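Non-reducing end beta-L-arabinofuranosidase (Bacteroides thetaiotaomicron, PDB 5MQO) is a family GH127 glycoside hydrolase that probably removes sugar residues from plant pectin in the course of glycan breakdown by a gut bacterium. Local coordinates at residues M389-N392 against W393-E397; R299-Y302 against L303-G306. One frame throughout, in Å; residues are numbered along the deposited sequence.

Contact 1: M389-N392 against W393-E397; sequences MLFN and WRMLE
Met-389 accepts, through its carbonyl, the amide of Trp-393, the first of four i to i+4 bonds that make this a regular stretch of alpha-helix 382-399 in the GH127 catalytic domain. Leu-390 follows with a double role. Its O receives Arg-394 N at 3.2 Å. Its CD2 reaches Arg-394 NH1 at 3.7 Å. The two side chains run side by side, and a bend at chi2 folds the arginine back along the leucine; NE meanwhile forms a salt bridge with Asp-309 of helix 297-314, giving the buried charge a mate. Phe-391 O takes Met-395 N in the straightest of the four bonds, its N-H...O angle 169°. Phe-391 and Met-395 also lie alongside each other as a Met-aromatic pair and pack against helix 317-333. Bends at chi2 and chi3 (both -69°) curl the thioether, and Met-395 SD sits 4.7 Å from the Phe-391 ring centroid, 56° off the normal. Met-395 CG is nearer still, 3.5 Å from Phe-391 CE1. At Asn-392 the side-chain amide is engaged at both ends, ND2 bonding Asn-388 O and OD1 bonding Trp-327 NE1, while the backbone pattern closes with Asn-392 O 2.9 Å from Leu-396 N.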
loop_
_atom_site.group_PDB
_atom_site.type_symbol
_atom_site.label_atom_id
_atom_site.label_comp_id
_atom_site.label_asym_id
_atom_site.label_seq_id
_atom_site.Cartn_x
_atom_site.Cartn_y
_atom_site.Cartn_z
ATOM N N MET A 389 -4.032 0.215 -0.300
ATOM C CA MET A 389 -3.206 1.406 -0.439
ATOM C C MET A 389 -3.607 2.254 -1.666
ATOM O O MET A 389 -3.813 3.451 -1.553
ATOM C CB MET A 389 -1.748 0.988 -0.563
ATOM C CG MET A 389 -0.795 2.154 -0.716
ATOM S SD MET A 389 0.891 1.656 -1.044
ATOM C CE MET A 389 1.498 3.175 -1.731
ATOM N N LEU A 390 -3.700 1.600 -2.821
ATOM C CA LEU A 390 -4.106 2.220 -4.069
ATOM C C LEU A 390 -5.586 2.669 -4.062
ATOM O O LEU A 390 -5.911 3.686 -4.647
ATOM C CB LEU A 390 -3.867 1.268 -5.221
ATOM C CG LEU A 390 -2.464 0.769 -5.574
ATOM C CD1 LEU A 390 -2.573 -0.379 -6.589
ATOM C CD2 LEU A 390 -1.576 1.853 -6.139
ATOM N N PHE A 391 -6.478 1.921 -3.410
ATOM C CA PHE A 391 -7.851 2.407 -3.157
ATOM C C PHE A 391 -7.773 3.742 -2.408
ATOM O O PHE A 391 -8.330 4.751 -2.849
ATOM C CB PHE A 391 -8.681 1.360 -2.385
ATOM C CG PHE A 391 -10.096 1.798 -2.001
ATOM C CD1 PHE A 391 -10.888 2.601 -2.832
ATOM C CD2 PHE A 391 -10.664 1.343 -0.813
ATOM C CE1 PHE A 391 -12.188 2.973 -2.472
ATOM C CE2 PHE A 391 -11.970 1.718 -0.448
ATOM C CZ PHE A 391 -12.726 2.548 -1.279
ATOM N N ASN A 392 -7.011 3.773 -1.323
ATOM C CA ASN A 392 -6.999 4.966 -0.496
ATOM C C ASN A 392 -6.353 6.165 -1.199
ATOM O O ASN A 392 -6.687 7.323 -0.927
ATOM C CB ASN A 392 -6.324 4.693 0.842
ATOM C CG ASN A 392 -7.268 4.095 1.834
ATOM O OD1 ASN A 392 -7.879 4.794 2.632
ATOM N ND2 ASN A 392 -7.426 2.790 1.765
ATOM N N TRP A 393 -5.420 5.872 -2.091
ATOM C CA TRP A 393 -4.768 6.914 -2.823
ATOM C C TRP A 393 -5.752 7.581 -3.779
ATOM O O TRP A 393 -5.766 8.781 -3.852
ATOM C CB TRP A 393 -3.546 6.397 -3.550
ATOM C CG TRP A 393 -2.832 7.494 -4.246
ATOM C CD1 TRP A 393 -2.912 7.808 -5.574
ATOM C CD2 TRP A 393 -1.970 8.463 -3.653
ATOM N NE1 TRP A 393 -2.130 8.898 -5.845
ATOM C CE2 TRP A 393 -1.533 9.315 -4.681
ATOM C CE3 TRP A 393 -1.510 8.686 -2.352
ATOM C CZ2 TRP A 393 -0.671 10.369 -4.453
ATOM C CZ3 TRP A 393 -0.629 9.739 -2.124
ATOM C CH2 TRP A 393 -0.235 10.572 -3.173
ATOM N N ARG A 394 -6.578 6.804 -4.477
ATOM C CA ARG A 394 -7.609 7.356 -5.359
ATOM C C ARG A 394 -8.635 8.157 -4.561
ATOM O O ARG A 394 -9.019 9.273 -4.950
ATOM C CB ARG A 394 -8.318 6.262 -6.122
ATOM C CG ARG A 394 -7.691 5.887 -7.452
ATOM C CD ARG A 394 -6.357 5.229 -7.282
ATOM N NE ARG A 394 -5.838 4.727 -8.536
ATOM C CZ ARG A 394 -4.565 4.401 -8.732
ATOM N NH1 ARG A 394 -3.659 4.484 -7.756
ATOM N NH2 ARG A 394 -4.196 3.966 -9.925
ATOM N N MET A 395 -9.043 7.612 -3.420
ATOM C CA MET A 395 -9.974 8.337 -2.548
ATOM C C MET A 395 -9.394 9.682 -2.056
ATOM O O MET A 395 -10.107 10.688 -2.010
ATOM C CB MET A 395 -10.421 7.462 -1.381
ATOM C CG MET A 395 -11.198 6.224 -1.824
ATOM S SD MET A 395 -12.828 6.521 -2.527
ATOM C CE MET A 395 -13.701 7.073 -1.070
ATOM N N LEU A 396 -8.110 9.700 -1.725
ATOM C CA LEU A 396 -7.433 10.961 -1.453
ATOM C C LEU A 396 -7.588 11.948 -2.621
ATOM O O LEU A 396 -8.042 13.083 -2.402
ATOM C CB LEU A 396 -5.949 10.752 -1.152
ATOM C CG LEU A 396 -5.116 12.004 -0.817
ATOM C CD1 LEU A 396 -5.573 12.654 0.493
ATOM C CD2 LEU A 396 -3.648 11.614 -0.736
ATOM N N GLU A 397 -7.236 11.523 -3.839
ATOM C CA GLU A 397 -7.210 12.451 -5.003
ATOM C C GLU A 397 -8.634 12.976 -5.365
ATOM O O GLU A 397 -8.817 14.131 -5.677
ATOM C CB GLU A 397 -6.476 11.821 -6.217
ATOM C CG GLU A 397 -5.024 11.402 -5.917
ATOM C CD GLU A 397 -4.018 11.582 -7.064
ATOM O OE1 GLU A 397 -4.234 11.156 -8.240
ATOM O OE2 GLU A 397 -2.953 12.160 -6.766
#

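Contact 2: R299-Y302 against L303-G306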
loop_
_atom_site.group_PDB
_atom_site.type_symbol
_atom_site.label_atom_id
_atom_site.label_comp_id
_atom_site.label_asym_id
_atom_site.label_seq_id
_atom_site.Cartn_x
_atom_site.Cartn_y
_atom_site.Cartn_z
ATOM N N ARG A 299 -9.081 -8.890 -5.215
ATOM C CA ARG A 299 -10.134 -8.595 -6.174
ATOM C C ARG A 299 -11.013 -7.451 -5.666
ATOM O O ARG A 299 -11.299 -6.517 -6.405
ATOM C CB ARG A 299 -10.961 -9.848 -6.474
ATOM C CG ARG A 299 -10.213 -10.971 -7.220
ATOM C CD ARG A 299 -11.133 -12.042 -7.807
ATOM N NE ARG A 299 -10.794 -13.416 -7.394
ATOM C CZ ARG A 299 -11.552 -14.519 -7.618
ATOM N NH1 ARG A 299 -12.715 -14.482 -8.294
ATOM N NH2 ARG A 299 -11.131 -15.700 -7.175
ATOM N N ALA A 300 -11.388 -7.511 -4.391
ATOM C CA ALA A 300 -12.188 -6.477 -3.739
ATOM C C ALA A 300 -11.546 -5.095 -3.829
ATOM O O ALA A 300 -12.125 -4.116 -4.299
ATOM C CB ALA A 300 -12.361 -6.834 -2.279
ATOM N N ASN A 301 -10.336 -5.024 -3.321
ATOM C CA ASN A 301 -9.702 -3.760 -3.145
ATOM C C ASN A 301 -9.346 -3.157 -4.504
ATOM O O ASN A 301 -9.576 -1.968 -4.690
ATOM C CB ASN A 301 -8.493 -3.897 -2.246
ATOM C CG ASN A 301 -8.853 -4.080 -0.786
ATOM O OD1 ASN A 301 -10.001 -3.910 -0.368
ATOM N ND2 ASN A 301 -7.843 -4.405 0.017
ATOM N N TYR A 302 -8.847 -3.964 -5.451
ATOM C CA TYR A 302 -8.577 -3.471 -6.817
ATOM C C TYR A 302 -9.850 -2.991 -7.519
ATOM O O TYR A 302 -9.812 -1.984 -8.209
ATOM C CB TYR A 302 -7.797 -4.497 -7.676
ATOM C CG TYR A 302 -6.301 -4.493 -7.413
ATOM C CD1 TYR A 302 -5.469 -3.625 -8.082
ATOM C CD2 TYR A 302 -5.736 -5.307 -6.467
ATOM C CE1 TYR A 302 -4.097 -3.586 -7.835
ATOM C CE2 TYR A 302 -4.377 -5.282 -6.213
ATOM C CZ TYR A 302 -3.555 -4.422 -6.902
ATOM O OH TYR A 302 -2.198 -4.397 -6.648
ATOM N N LEU A 303 -10.973 -3.691 -7.304
ATOM C CA LEU A 303 -12.301 -3.209 -7.755
ATOM C C LEU A 303 -12.570 -1.850 -7.194
ATOM O O LEU A 303 -12.862 -0.943 -7.948
ATOM C CB LEU A 303 -13.460 -4.124 -7.331
ATOM C CG LEU A 303 -14.919 -3.613 -7.442
ATOM C CD1 LEU A 303 -15.314 -3.311 -8.863
ATOM C CD2 LEU A 303 -15.905 -4.622 -6.894
ATOM N N TYR A 304 -12.467 -1.714 -5.872
ATOM C CA TYR A 304 -12.833 -0.449 -5.221
ATOM C C TYR A 304 -11.985 0.730 -5.756
ATOM O O TYR A 304 -12.513 1.819 -6.030
ATOM C CB TYR A 304 -12.803 -0.534 -3.666
ATOM C CG TYR A 304 -13.530 -1.709 -3.088
ATOM C CD1 TYR A 304 -14.677 -2.195 -3.684
ATOM C CD2 TYR A 304 -13.057 -2.354 -1.938
ATOM C CE1 TYR A 304 -15.341 -3.284 -3.177
ATOM C CE2 TYR A 304 -13.735 -3.443 -1.408
ATOM C CZ TYR A 304 -14.877 -3.902 -2.041
ATOM O OH TYR A 304 -15.587 -4.975 -1.579
ATOM N N ALA A 305 -10.701 0.462 -5.933
ATOM C CA ALA A 305 -9.779 1.390 -6.544
ATOM C C ALA A 305 -10.230 1.826 -7.924
ATOM O O ALA A 305 -10.303 3.027 -8.213
ATOM C CB ALA A 305 -8.419 0.731 -6.662
ATOM N N GLY A 306 -10.501 0.828 -8.771
ATOM C CA GLY A 306 -10.926 1.034 -10.153
ATOM C C GLY A 306 -12.187 1.861 -10.227
ATOM O O GLY A 306 -12.294 2.741 -11.073
#
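Tyr-304 lays its ring over the carbonyl of Ala-300, one turn back on helix 297-314. Ala-300 O stands 2.9 Å above the ring plane, over its centre, and the same oxygen accepts Tyr-304 N at 2.9 Å. The ring swings back over that turn because CG lies anti to its own carbonyl carbon, chi1 -49°. Apolar contact is supplied by the Ala-300 methyl, whose CB is 3.8 Å from Tyr-304 CE2. Asn-301 meets the ring obliquely, its amide plane 55° from the ring plane and OD1 3.8 Å from Tyr-304 CD2.

The backbone bonds are those of an unbroken alpha-helix: Leu-303 N to Arg-299 O, Ala-305 N to Asn-301 O at 3.0 Å, and Gly-306 N to Tyr-302 O.

Polar ends are served from elsewhere. Asn-301 OD1 is bonded to Tyr-367 OH and ND2 to Ala-384 O, while Tyr-302 OH pairs with Asn-461 ND2. A leucine in place of Tyr-304 would probably leave the Ala-300 carbonyl without its aromatic cover and open a gap against Ile-326 and Ile-330 of helix 317-333. The chemistry implies a buried stretch of helix in which Ala-300 O takes its hydrogen bond from Tyr-304 N and meets the ring face by packing, not by a bond, and in which the Asn-301 amide is likely to be held in one orientation by its two outside partners.

Overall arrangement
The two helical segments are neighbours in the helical part of the GH127 catalytic domain, their centres 11 Å apart although about 80 residues separate them in sequence. Contact 2 lies on helix 297-314 and contact 1 on helix 382-399, and they meet directly by packing. Phe-391 CD1 comes within 3.6 Å of Tyr-304 C, and Leu-390 CD1 within 3.8 Å of Tyr-302 CE1, while Arg-394 CG lies 3.9 Å from Ala-305 O. Helix 317-333 borders both, taking side chains from each segment. A charged link joins the same two helices, since the Asp-309 that pairs with Arg-394 of contact 1 stands on the helix of contact 2, just beyond residues 303-306.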